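Mitogen (PDB 2J4X) is a zinc-binding bacterial superantigen of the staphylococcal and streptococcal toxin family, a mitogen that probably acts as a toxin by stimulating T cells. Local coordinates at residues Leu10-Tyr14 against Leu182-Tyr188; Lys52-Asn57 against Gln88-Gly94; Asp93-Ile97 against Phe134-Gln138. All coordinates share one frame; numbering follows the deposited sequence.

Contact 1. Residues Leu10-Tyr14 against Leu182-Tyr188; sequences LKNIY and LFTHPNY
Y14, in the last turn of helix 7-14, reaches across to the loop 182-188 and ends in a hydroxyl pair with Y188. From CB outward, the side chain first runs along the interface, and with CG anti to the carbonyl carbon (chi1 -66°) the ring swings toward the loop. One ring face is occupied from within the helix by I13 CG2, 3.7 Å above the plane and shifted toward the rim. Farther out, CE1 comes within 3.3 Å of Y188 OH, which lies at the ring edge in its plane. At the tip, Y14 OH donates to Y188 OH at 2.8 Å, and Y188 OH is in turn bonded to D141, so two tyrosines and an acid form a polar chain in a buried setting. The same Y14 oxygen touches P186 CD at 3.3 Å and hangs 3.7 Å above one face of the H185 imidazole, off-centre.

The imidazole is held by a bent bond within the loop, H185 ND1 to P186 O at 2.8 Å, with CD2 facing the helix, where I13 CG2 and CD1 both approach it. At the other end of the contact L10 CD1 presses on F183 CD2 at 3.4 Å, the two side chains crossing at about a right angle, while L10 CD2 lies near T184 O.

The contact joins the OB-fold part of the chain, through its N-terminal helix, to the beta-grasp part of the two-domain superantigen fold. The loop links strands 177-181 and 193-195 and is backed by helix 137-150: R145 bonds T184 O, and P186 rests on D141 and R145. I13 and Y14 also pack on L77 of strand 71-84, so helix 7-14 lies between that strand and the loop.

Contact 2. Residues Lys52-Asn57 against Gln88-Gly94; sequences KVISSN and QYNYVDG
This is a parallel strand pair inside the OB-fold barrel: V53 to N57 of strand 53-57 run beside Y89 to D93 of strand 87-98, with an angle of 24° between the short segments. In the OB fold the third and fifth strands pair in parallel, and this ladder corresponds to that pairing. V53 N bonds to Q88 O and N90 N to V53 O, then S55 N to N90 O and V92 N to S55 O, and finally N57 N to V92 O and G94 N to N57 O. The shortest of these, N90 N to V53 O, spans 2.7 Å.

On the face with V53, S55, Y89 and Y91, V53 makes a CH-pi contact: its CB stands 3.7 Å from the Y89 ring centroid, almost on the ring normal. V53 CG2 leans to the CE1 side of that ring at 3.6 Å. S55 CB meets Y91 CD2 at 3.8 Å, while the Y91 hydroxyl is bonded to S82 on the next strand. Farther along the same face N57 and D93 lie side by side. N57 ND2 donates to D93 OD2 at 3.1 Å from above the carboxylate plane, the amide and carboxylate planes standing 68° apart.

On the other face S56 carries its OG anti to the backbone N (chi1 -175°), which brings the hydroxyl to G94 O at 2.8 Å, just past the last rung.

D93 OD2 also forms a salt bridge with K79, so one carboxylate oxygen is shared by an amide and an ammonium group, an arrangement that would probably favour the ionised acid. Together with the S56 hydroxyl bond, the N57-D93 bond adds side-chain grips near the end of the ladder.

Contact 3. Residues Asp93-Ile97 against Phe134-Gln138; sequences DGGLI and FVTFQ
The capped start of the long helix 137-150 meets the turn in strand 87-98, a junction between the OB-fold and beta-grasp parts of the toxin. T136 is the N-cap: its CB points toward the 93-97 chain, but OG1 caps the backbone N of E139 and it is the methyl, CG2, that faces the turn. That methyl touches G95 C at 4.0 Å and I97 CG1 at 3.9 Å. I97 CD1 goes on to F134 O at 3.4 Å and also lies over the backbone at V135 and T136.

Q138 does the polar work. With CG anti to the backbone N (chi1 173°) and the rest of the chain extended, the amide is carried to D93. NE2 donates to D93 O at 2.9 Å with an N-H...O angle of 157°, the donor tilted 21° from the carbonyl plane. The other bond from NE2 goes to water 2 at 2.8 Å, and this water also accepts from G95 N, the two donors being tied through one oxygen. On the far side of the amide, water 1 accepts from D93 N and lies 2.8 Å from Q138 OE1, to which it can donate. OE1 also takes the backbone N of L77; with NE2 giving to D93 O, this pattern supports the amide's orientation.

G94 and G95 both have positive phi, and the backbone turns here between the halves of the strand. A threonine N-cap, with a glutamine two residues on that bonds to the backbone of the OB-fold domain, places the start of the helix at the interface of the two-domain superantigen fold.

Contacts 2 and 3 share D93 and G94 on strand 87-98: contact 2 pairs its first part within the OB-fold sheet, and contact 3 takes the turn beyond it to helix 137-150. Their centres are 14 Å apart, and S56 OG packs on L96 CD2. Contact 1 closes the longest loop of chain, with the other two nested inside it, its centre 18 Å from contact 2 and 15 Å from contact 3. Y188 joins all three, its CB packing on D93 CB and Q138 NE2. Contacts 1 and 3 each bridge the OB-fold and beta-grasp domains, so the two halves are tied together at two places.

Contact 1. Residues Leu10-Tyr14 against Leu182-Tyr188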
# COMPACT_ATOMS: atom_id res chain seq x y z
N LEU A 10 7.54 12.38 -0.30
CA LEU A 10 6.34 11.55 -0.22
C LEU A 10 5.61 11.53 -1.55
O LEU A 10 5.14 10.47 -1.99
CB LEU A 10 5.39 12.07 0.87
CG LEU A 10 5.89 11.78 2.28
CD1 LEU A 10 5.26 12.74 3.24
CD2 LEU A 10 5.61 10.34 2.64
N LYS A 11 5.53 12.69 -2.19
CA LYS A 11 4.88 12.77 -3.49
C LYS A 11 5.64 11.93 -4.49
O LYS A 11 5.05 11.24 -5.31
CB LYS A 11 4.84 14.21 -4.02
CG LYS A 11 4.31 14.28 -5.44
CD LYS A 11 4.12 15.68 -5.92
CE LYS A 11 3.53 15.68 -7.31
NZ LYS A 11 3.51 17.06 -7.87
N ASN A 12 6.97 11.99 -4.42
CA ASN A 12 7.81 11.25 -5.36
C ASN A 12 7.65 9.76 -5.20
O ASN A 12 7.61 9.01 -6.17
CB ASN A 12 9.27 11.61 -5.16
CG ASN A 12 10.14 11.04 -6.23
OD1 ASN A 12 10.01 11.42 -7.40
ND2 ASN A 12 11.02 10.10 -5.87
N ILE A 13 7.57 9.34 -3.95
CA ILE A 13 7.41 7.95 -3.61
C ILE A 13 6.07 7.39 -4.05
O ILE A 13 6.02 6.40 -4.78
CB ILE A 13 7.55 7.75 -2.11
CG1 ILE A 13 8.96 8.09 -1.66
CG2 ILE A 13 7.16 6.33 -1.73
CD1 ILE A 13 9.11 8.09 -0.18
N TYR A 14 4.98 8.03 -3.62
CA TYR A 14 3.65 7.51 -3.92
C TYR A 14 3.01 7.87 -5.23
O TYR A 14 1.91 7.42 -5.50
CB TYR A 14 2.70 7.81 -2.76
CG TYR A 14 3.08 7.09 -1.48
CD1 TYR A 14 2.75 5.74 -1.30
CD2 TYR A 14 3.86 7.72 -0.49
CE1 TYR A 14 3.17 5.03 -0.17
CE2 TYR A 14 4.28 7.02 0.64
CZ TYR A 14 3.94 5.68 0.79
OH TYR A 14 4.38 4.96 1.88
N LEU A 182 0.90 9.33 7.84
CA LEU A 182 0.81 9.65 6.41
C LEU A 182 2.03 10.35 5.86
O LEU A 182 2.15 10.54 4.66
CB LEU A 182 -0.40 10.53 6.13
CG LEU A 182 -1.77 9.87 6.05
CD1 LEU A 182 -2.88 10.93 5.84
CD2 LEU A 182 -1.75 8.85 4.89
N PHE A 183 2.93 10.76 6.76
CA PHE A 183 4.15 11.45 6.38
C PHE A 183 5.39 10.62 6.62
O PHE A 183 6.48 11.14 6.85
CB PHE A 183 4.23 12.81 7.10
CG PHE A 183 3.34 13.85 6.47
CD1 PHE A 183 1.97 13.81 6.67
CD2 PHE A 183 3.85 14.74 5.53
CE1 PHE A 183 1.12 14.64 5.94
CE2 PHE A 183 3.01 15.57 4.80
CZ PHE A 183 1.64 15.51 5.00
N THR A 184 5.21 9.30 6.56
CA THR A 184 6.28 8.32 6.73
C THR A 184 6.16 7.31 5.58
O THR A 184 5.15 7.27 4.87
CB THR A 184 6.18 7.54 8.09
OG1 THR A 184 5.01 6.72 8.12
CG2 THR A 184 6.12 8.47 9.26
N HIS A 185 7.21 6.51 5.39
CA HIS A 185 7.22 5.47 4.37
C HIS A 185 7.29 4.13 5.12
O HIS A 185 8.37 3.72 5.55
CB HIS A 185 8.43 5.58 3.44
CG HIS A 185 8.35 4.67 2.26
ND1 HIS A 185 7.77 3.42 2.33
CD2 HIS A 185 8.74 4.83 0.97
CE1 HIS A 185 7.81 2.85 1.14
NE2 HIS A 185 8.39 3.68 0.30
N PRO A 186 6.15 3.45 5.30
CA PRO A 186 6.22 2.18 6.02
C PRO A 186 7.19 1.19 5.38
O PRO A 186 7.58 1.35 4.23
CB PRO A 186 4.77 1.68 5.96
CG PRO A 186 3.97 2.93 5.93
CD PRO A 186 4.76 3.79 4.95
N ASN A 187 7.59 0.19 6.17
CA ASN A 187 8.47 -0.88 5.70
C ASN A 187 7.55 -1.96 5.15
O ASN A 187 6.94 -2.73 5.90
CB ASN A 187 9.27 -1.47 6.85
CG ASN A 187 10.24 -2.55 6.39
OD1 ASN A 187 10.20 -2.97 5.23
ND2 ASN A 187 11.11 -2.99 7.28
N TYR A 188 7.45 -2.02 3.83
CA TYR A 188 6.56 -2.99 3.20
C TYR A 188 7.21 -4.35 2.94
O TYR A 188 6.56 -5.28 2.45
CB TYR A 188 6.03 -2.42 1.87
CG TYR A 188 5.30 -1.10 1.95
CD1 TYR A 188 4.28 -0.90 2.86
CD2 TYR A 188 5.59 -0.08 1.04
CE1 TYR A 188 3.54 0.29 2.86
CE2 TYR A 188 4.88 1.10 1.02
CZ TYR A 188 3.85 1.29 1.93
OH TYR A 188 3.10 2.46 1.88

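Contact 2. Residues Lys52-Asn57 against Gln88-Gly94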
# COMPACT_ATOMS: atom_id res chain seq x y z
N LYS A 52 9.42 -7.99 -19.14
CA LYS A 52 9.78 -7.24 -17.93
C LYS A 52 9.92 -8.16 -16.72
O LYS A 52 9.13 -9.08 -16.53
CB LYS A 52 8.72 -6.18 -17.64
CG LYS A 52 8.28 -5.40 -18.89
CD LYS A 52 7.32 -4.26 -18.56
CE LYS A 52 6.08 -4.77 -17.84
NZ LYS A 52 5.07 -3.71 -17.56
N VAL A 53 10.93 -7.90 -15.89
CA VAL A 53 11.19 -8.70 -14.70
C VAL A 53 10.79 -7.94 -13.44
O VAL A 53 11.07 -6.75 -13.33
CB VAL A 53 12.68 -9.02 -14.58
CG1 VAL A 53 12.91 -9.94 -13.41
CG2 VAL A 53 13.18 -9.61 -15.89
N ILE A 54 10.16 -8.62 -12.48
CA ILE A 54 9.72 -7.99 -11.23
C ILE A 54 10.52 -8.53 -10.06
O ILE A 54 10.50 -9.71 -9.79
CB ILE A 54 8.21 -8.24 -10.94
CG1 ILE A 54 7.37 -7.70 -12.08
CG2 ILE A 54 7.80 -7.55 -9.64
CD1 ILE A 54 5.96 -8.21 -12.05
N SER A 55 11.22 -7.64 -9.36
CA SER A 55 12.00 -8.07 -8.21
C SER A 55 11.35 -7.54 -6.94
O SER A 55 11.20 -6.34 -6.76
CB SER A 55 13.43 -7.54 -8.31
OG SER A 55 14.16 -7.90 -7.15
N SER A 56 10.96 -8.45 -6.06
CA SER A 56 10.33 -8.06 -4.82
C SER A 56 11.31 -8.24 -3.65
O SER A 56 11.72 -9.35 -3.32
CB SER A 56 9.09 -8.91 -4.61
OG SER A 56 8.38 -8.47 -3.47
N ASN A 57 11.69 -7.12 -3.04
CA ASN A 57 12.59 -7.15 -1.91
C ASN A 57 11.69 -7.48 -0.73
O ASN A 57 10.67 -6.82 -0.53
CB ASN A 57 13.26 -5.78 -1.77
CG ASN A 57 14.01 -5.60 -0.46
OD1 ASN A 57 14.69 -6.51 0.02
ND2 ASN A 57 13.90 -4.41 0.12
N GLN A 88 13.50 -4.81 -19.12
CA GLN A 88 13.22 -3.89 -18.00
C GLN A 88 12.91 -4.58 -16.68
O GLN A 88 12.10 -5.52 -16.62
CB GLN A 88 12.06 -2.95 -18.35
CG GLN A 88 11.71 -1.95 -17.25
CD GLN A 88 10.40 -1.23 -17.50
OE1 GLN A 88 9.33 -1.83 -17.49
NE2 GLN A 88 10.47 0.08 -17.71
N TYR A 89 13.56 -4.10 -15.63
CA TYR A 89 13.36 -4.60 -14.27
C TYR A 89 12.49 -3.62 -13.50
O TYR A 89 12.63 -2.40 -13.67
CB TYR A 89 14.70 -4.74 -13.55
CG TYR A 89 15.37 -6.05 -13.80
CD1 TYR A 89 15.60 -6.51 -15.10
CD2 TYR A 89 15.73 -6.88 -12.73
CE1 TYR A 89 16.19 -7.75 -15.34
CE2 TYR A 89 16.31 -8.13 -12.95
CZ TYR A 89 16.54 -8.55 -14.26
OH TYR A 89 17.10 -9.78 -14.48
N ASN A 90 11.58 -4.14 -12.68
CA ASN A 90 10.71 -3.31 -11.87
C ASN A 90 10.98 -3.75 -10.44
O ASN A 90 10.74 -4.91 -10.10
CB ASN A 90 9.23 -3.56 -12.18
CG ASN A 90 8.86 -3.22 -13.62
OD1 ASN A 90 7.68 -3.07 -13.93
ND2 ASN A 90 9.85 -3.11 -14.49
N TYR A 91 11.50 -2.84 -9.62
CA TYR A 91 11.79 -3.18 -8.23
C TYR A 91 10.69 -2.73 -7.28
O TYR A 91 10.16 -1.64 -7.42
CB TYR A 91 13.11 -2.56 -7.81
CG TYR A 91 14.26 -2.98 -8.68
CD1 TYR A 91 14.55 -2.29 -9.85
CD2 TYR A 91 15.04 -4.09 -8.35
CE1 TYR A 91 15.59 -2.69 -10.69
CE2 TYR A 91 16.07 -4.51 -9.18
CZ TYR A 91 16.34 -3.81 -10.35
OH TYR A 91 17.35 -4.22 -11.20
N VAL A 92 10.33 -3.59 -6.33
CA VAL A 92 9.29 -3.28 -5.36
C VAL A 92 9.62 -3.99 -4.05
O VAL A 92 10.49 -4.84 -4.01
CB VAL A 92 7.91 -3.77 -5.83
CG1 VAL A 92 7.65 -3.32 -7.26
CG2 VAL A 92 7.82 -5.28 -5.71
N ASP A 93 8.93 -3.61 -2.98
CA ASP A 93 9.10 -4.21 -1.64
C ASP A 93 7.84 -5.00 -1.37
O ASP A 93 6.74 -4.48 -1.57
CB ASP A 93 9.18 -3.14 -0.54
CG ASP A 93 10.50 -2.38 -0.53
OD1 ASP A 93 10.51 -1.26 0.06
OD2 ASP A 93 11.52 -2.88 -1.09
N GLY A 94 7.98 -6.24 -0.90
CA GLY A 94 6.81 -7.05 -0.61
C GLY A 94 5.69 -7.06 -1.65
O GLY A 94 5.96 -7.18 -2.84

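Contact 3. Residues Asp93-Ile97 against Phe134-Gln138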
# COMPACT_ATOMS: atom_id res chain seq x y z
N ASP A 93 8.93 -3.61 -2.98
CA ASP A 93 9.10 -4.21 -1.64
C ASP A 93 7.84 -5.00 -1.37
O ASP A 93 6.74 -4.48 -1.57
CB ASP A 93 9.18 -3.14 -0.54
CG ASP A 93 10.50 -2.38 -0.53
OD1 ASP A 93 10.51 -1.26 0.06
OD2 ASP A 93 11.52 -2.88 -1.09
N GLY A 94 7.98 -6.24 -0.90
CA GLY A 94 6.81 -7.05 -0.61
C GLY A 94 5.69 -7.06 -1.65
O GLY A 94 5.96 -7.18 -2.84
N GLY A 95 4.44 -6.94 -1.18
CA GLY A 95 3.27 -6.95 -2.05
C GLY A 95 2.80 -8.36 -2.40
O GLY A 95 1.88 -8.55 -3.19
N LEU A 96 3.40 -9.36 -1.75
CA LEU A 96 3.12 -10.76 -2.06
C LEU A 96 2.14 -11.50 -1.18
O LEU A 96 2.20 -11.43 0.03
CB LEU A 96 4.43 -11.57 -2.08
CG LEU A 96 5.66 -10.90 -2.71
CD1 LEU A 96 6.80 -11.89 -2.78
CD2 LEU A 96 5.32 -10.37 -4.09
N ILE A 97 1.23 -12.22 -1.83
CA ILE A 97 0.26 -13.07 -1.18
C ILE A 97 0.23 -14.31 -2.06
O ILE A 97 0.07 -14.22 -3.28
CB ILE A 97 -1.17 -12.47 -1.15
CG1 ILE A 97 -1.21 -11.22 -0.28
CG2 ILE A 97 -2.14 -13.50 -0.60
CD1 ILE A 97 -2.59 -10.67 -0.06
N PHE A 134 -8.04 -11.31 1.92
CA PHE A 134 -6.71 -10.92 2.36
C PHE A 134 -6.06 -9.99 1.37
O PHE A 134 -5.95 -10.31 0.20
CB PHE A 134 -5.84 -12.18 2.61
CG PHE A 134 -6.28 -12.99 3.81
CD1 PHE A 134 -7.13 -14.09 3.66
CD2 PHE A 134 -5.99 -12.55 5.11
CE1 PHE A 134 -7.68 -14.74 4.79
CE2 PHE A 134 -6.54 -13.18 6.24
CZ PHE A 134 -7.39 -14.27 6.08
N VAL A 135 -5.68 -8.81 1.85
CA VAL A 135 -4.99 -7.83 1.01
C VAL A 135 -3.81 -7.30 1.83
O VAL A 135 -3.91 -7.15 3.05
CB VAL A 135 -5.92 -6.60 0.58
CG1 VAL A 135 -7.26 -7.11 0.04
CG2 VAL A 135 -6.12 -5.63 1.73
N THR A 136 -2.69 -7.05 1.17
CA THR A 136 -1.54 -6.53 1.88
C THR A 136 -1.87 -5.15 2.43
O THR A 136 -2.70 -4.44 1.87
CB THR A 136 -0.31 -6.38 0.95
OG1 THR A 136 -0.66 -5.61 -0.21
CG2 THR A 136 0.23 -7.72 0.56
N PHE A 137 -1.22 -4.79 3.54
CA PHE A 137 -1.38 -3.46 4.12
C PHE A 137 -0.79 -2.45 3.11
O PHE A 137 -1.31 -1.34 2.96
CB PHE A 137 -0.61 -3.37 5.45
CG PHE A 137 -0.46 -1.96 5.96
CD1 PHE A 137 -1.55 -1.28 6.50
CD2 PHE A 137 0.76 -1.29 5.86
CE1 PHE A 137 -1.42 0.03 6.91
CE2 PHE A 137 0.89 0.03 6.28
CZ PHE A 137 -0.20 0.68 6.80
N GLN A 138 0.28 -2.84 2.40
CA GLN A 138 0.89 -1.97 1.42
C GLN A 138 -0.12 -1.51 0.38
O GLN A 138 -0.11 -0.32 -0.00
CB GLN A 138 2.05 -2.66 0.70
CG GLN A 138 2.55 -1.79 -0.45
CD GLN A 138 3.75 -2.37 -1.18
OE1 GLN A 138 4.33 -1.71 -2.03
NE2 GLN A 138 4.11 -3.60 -0.84
O HOH W 1 6.87 -1.45 -3.08
O HOH W 2 4.02 -5.49 1.23